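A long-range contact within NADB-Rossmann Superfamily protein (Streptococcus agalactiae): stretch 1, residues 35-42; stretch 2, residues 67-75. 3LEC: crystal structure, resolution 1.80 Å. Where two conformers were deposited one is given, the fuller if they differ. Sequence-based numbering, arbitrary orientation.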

# COMPACT_ATOMS: atom_id res chain seq x y z
N LEU A 35 -7.06 -1.85 -11.54
CA LEU A 35 -5.93 -2.73 -11.36
C LEU A 35 -6.29 -4.20 -11.69
O LEU A 35 -5.61 -4.82 -12.51
CB LEU A 35 -5.34 -2.54 -9.97
CG LEU A 35 -4.26 -3.55 -9.56
CD1 LEU A 35 -3.06 -3.42 -10.48
CD2 LEU A 35 -3.87 -3.37 -8.09
N PRO A 36 -7.37 -4.76 -11.10
CA PRO A 36 -7.73 -6.10 -11.57
C PRO A 36 -8.01 -6.19 -13.09
O PRO A 36 -7.60 -7.17 -13.73
CB PRO A 36 -9.00 -6.45 -10.76
CG PRO A 36 -8.98 -5.58 -9.60
CD PRO A 36 -8.18 -4.33 -9.95
N ILE A 37 -8.66 -5.18 -13.69
CA ILE A 37 -8.91 -5.21 -15.14
C ILE A 37 -7.61 -5.22 -15.94
O ILE A 37 -7.48 -5.95 -16.91
CB ILE A 37 -9.86 -4.05 -15.61
CG1 ILE A 37 -11.29 -4.30 -15.11
CG2 ILE A 37 -9.86 -3.89 -17.14
CD1 ILE A 37 -12.14 -3.06 -15.02
N PHE A 38 -6.66 -4.39 -15.54
CA PHE A 38 -5.38 -4.35 -16.22
C PHE A 38 -4.75 -5.74 -16.21
O PHE A 38 -4.34 -6.26 -17.26
CB PHE A 38 -4.41 -3.36 -15.57
CG PHE A 38 -3.05 -3.42 -16.19
CD1 PHE A 38 -2.86 -2.97 -17.51
CD2 PHE A 38 -1.99 -4.01 -15.51
CE1 PHE A 38 -1.60 -3.07 -18.13
CE2 PHE A 38 -0.71 -4.09 -16.10
CZ PHE A 38 -0.51 -3.63 -17.41
N LEU A 39 -4.71 -6.34 -15.03
CA LEU A 39 -3.96 -7.58 -14.82
C LEU A 39 -4.63 -8.72 -15.57
O LEU A 39 -3.93 -9.56 -16.13
CB LEU A 39 -3.85 -7.90 -13.34
CG LEU A 39 -2.93 -6.93 -12.58
CD1 LEU A 39 -2.95 -7.28 -11.11
CD2 LEU A 39 -1.49 -6.96 -13.19
N LEU A 40 -5.97 -8.74 -15.56
CA LEU A 40 -6.72 -9.79 -16.26
C LEU A 40 -6.76 -9.61 -17.78
O LEU A 40 -6.67 -10.60 -18.51
CB LEU A 40 -8.15 -9.94 -15.70
CG LEU A 40 -8.31 -10.99 -14.59
CD1 LEU A 40 -7.88 -12.39 -15.08
CD2 LEU A 40 -7.54 -10.62 -13.30
N GLN A 41 -6.88 -8.37 -18.25
CA GLN A 41 -6.92 -8.15 -19.70
C GLN A 41 -5.58 -8.52 -20.34
O GLN A 41 -5.54 -8.92 -21.50
CB GLN A 41 -7.33 -6.72 -20.05
CG GLN A 41 -6.21 -5.70 -20.01
CD GLN A 41 -6.68 -4.24 -20.02
OE1 GLN A 41 -5.87 -3.32 -19.91
NE2 GLN A 41 -7.98 -4.03 -20.16
N MSE A 42 -4.48 -8.41 -19.58
CA MSE A 42 -3.15 -8.70 -20.14
C MSE A 42 -2.78 -10.17 -19.94
O MSE A 42 -1.71 -10.60 -20.36
CB MSE A 42 -2.07 -7.82 -19.51
CG MSE A 42 -2.32 -6.31 -19.58
SE MSE A 42 -2.22 -5.62 -21.39
CE MSE A 42 -0.26 -5.44 -21.48
N GLU A 67 -18.15 -4.12 -18.79
CA GLU A 67 -17.84 -3.38 -20.01
C GLU A 67 -16.54 -3.88 -20.65
O GLU A 67 -16.42 -3.96 -21.89
CB GLU A 67 -17.75 -1.87 -19.70
CG GLU A 67 -17.87 -0.93 -20.94
CD GLU A 67 -19.30 -0.73 -21.42
OE1 GLU A 67 -19.53 0.07 -22.35
OE2 GLU A 67 -20.22 -1.38 -20.87
N HIS A 68 -15.59 -4.24 -19.78
CA HIS A 68 -14.30 -4.73 -20.23
C HIS A 68 -14.32 -6.22 -20.58
O HIS A 68 -13.31 -6.78 -21.04
CB HIS A 68 -13.24 -4.41 -19.19
CG HIS A 68 -12.72 -3.02 -19.29
ND1 HIS A 68 -11.56 -2.72 -19.95
CD2 HIS A 68 -13.21 -1.84 -18.83
CE1 HIS A 68 -11.33 -1.42 -19.88
NE2 HIS A 68 -12.32 -0.86 -19.22
N GLY A 69 -15.49 -6.83 -20.39
CA GLY A 69 -15.71 -8.22 -20.80
C GLY A 69 -14.93 -9.19 -19.94
O GLY A 69 -14.39 -10.17 -20.44
N LEU A 70 -14.89 -8.94 -18.63
CA LEU A 70 -14.08 -9.76 -17.72
C LEU A 70 -14.85 -10.39 -16.57
O LEU A 70 -14.24 -10.82 -15.56
CB LEU A 70 -12.90 -8.94 -17.19
CG LEU A 70 -11.80 -8.70 -18.22
CD1 LEU A 70 -10.88 -7.56 -17.73
CD2 LEU A 70 -11.03 -10.00 -18.50
N THR A 71 -16.17 -10.44 -16.69
CA THR A 71 -17.02 -10.96 -15.60
C THR A 71 -16.68 -12.39 -15.19
O THR A 71 -16.86 -12.74 -14.02
CB THR A 71 -18.50 -10.91 -15.93
OG1 THR A 71 -18.77 -11.83 -16.99
CG2 THR A 71 -18.91 -9.47 -16.32
N SER A 72 -16.20 -13.21 -16.13
CA SER A 72 -15.81 -14.60 -15.86
C SER A 72 -14.51 -14.69 -15.07
O SER A 72 -14.24 -15.70 -14.40
CB SER A 72 -15.67 -15.40 -17.16
OG SER A 72 -16.92 -15.62 -17.79
N LYS A 73 -13.70 -13.64 -15.16
CA LYS A 73 -12.37 -13.67 -14.55
C LYS A 73 -12.21 -12.75 -13.35
O LYS A 73 -11.22 -12.85 -12.62
CB LYS A 73 -11.30 -13.39 -15.60
CG LYS A 73 -11.24 -14.48 -16.70
CD LYS A 73 -10.35 -14.03 -17.84
CE LYS A 73 -10.00 -15.17 -18.79
NZ LYS A 73 -9.20 -14.63 -19.93
N ILE A 74 -13.19 -11.88 -13.12
CA ILE A 74 -13.11 -10.94 -12.01
C ILE A 74 -14.41 -10.89 -11.22
O ILE A 74 -15.44 -10.49 -11.75
CB ILE A 74 -12.69 -9.53 -12.43
CG1 ILE A 74 -11.35 -9.55 -13.17
CG2 ILE A 74 -12.62 -8.63 -11.20
CD1 ILE A 74 -10.91 -8.19 -13.72
N ASP A 75 -14.34 -11.29 -9.96
CA ASP A 75 -15.50 -11.21 -9.07
C ASP A 75 -15.52 -9.86 -8.38
O ASP A 75 -14.48 -9.34 -7.97
CB ASP A 75 -15.48 -12.33 -8.02
CG ASP A 75 -15.96 -13.67 -8.57
OD1 ASP A 75 -16.49 -13.70 -9.71
OD2 ASP A 75 -15.82 -14.69 -7.86
O HOH W 1 -7.51 -12.95 -18.62

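How does the contact begin at the head of stretch 2? Glu67 stays clear of stretch 1, so the first residue to touch is His68, whose CA-to-CB bond points toward the other stretch. With chi1 in the m well, its ring turns one face to the methyl CG2 of Ile37. That carbon sits 3.8 Å from the centroid of the His68 ring and 27° off the ring normal, a CH-pi contact over one face; the closest single atoms are Ile37 CG2 and His68 ND1, at 3.5 Å. Gln41 approaches the same ring obliquely, its NE2 3.8 Å from His68 ND1. This is proximity without a hydrogen bond, and the amide of Gln41 is satisfied elsewhere in the structure.

What lets the chain turn from His68 to the next contacting side chain? Gly69 is the first residue to leave helical geometry, with phi/psi of 70/41, and its Schellman motif ends the helix with two bonds back into the last turn. Positive phi by itself favours glycine, and Gly69 makes no contact with stretch 1. Beyond it, Leu70 points toward the helix of stretch 1 and packs against Ile37 and Leu40. Leu70 CD1 lies 3.9 Å from both Ile37 CG2 and Ile37 O, and Leu70 CD2 lies 4.0 Å from Leu40 CB, with CD1 scarcely farther from that carbon. Ile37 and Gln41 are one helical turn apart, joined by the bond from Gln41 N to Ile37 O at 2.8 Å, and Leu70 CD1 packs near this backbone as well, 4.1 Å from Gln41 N.

Why do Thr71 and Ser72 play no part, and how does the chain return at Lys73? Both residues are exposed and out of reach of stretch 1, in a turn held by the hydrogen bond from Lys73 N to Leu70 O at 2.9 Å; a weak one runs from Ile74 N to the same Leu70 O, also 2.9 Å. The turn brings Lys73 back toward stretch 1, where its CB meets Leu40 CD1 at 3.6 Å. From there the extended side chain, t from chi2 through chi4, carries its amine to a water. Lys73 NZ donates to that water at 2.7 Å, and the water in turn donates to Leu40 O at 2.5 Å. The bridge supplies an indirect polar link between stretches that share no direct hydrogen bond.

What completes the packing where the strand begins? Ile74, buried and pointing toward the helix, reaches three residues of stretch 1. Ile74 CG1 lies 3.7 Å from Leu40 CG, and Ile74 CD1 lies 3.9 Å from Pro36 CB and 4.1 Å from Ile37 CG1. The same methyl also comes close to the helix backbone, with Ile74 CD1 3.5 Å from Pro36 O and 3.8 Å from Ile37 N. Asp75 then lies out of reach, so the direct contact ends with Ile74, and its character is chiefly apolar, with 390 Å² buried over both sides.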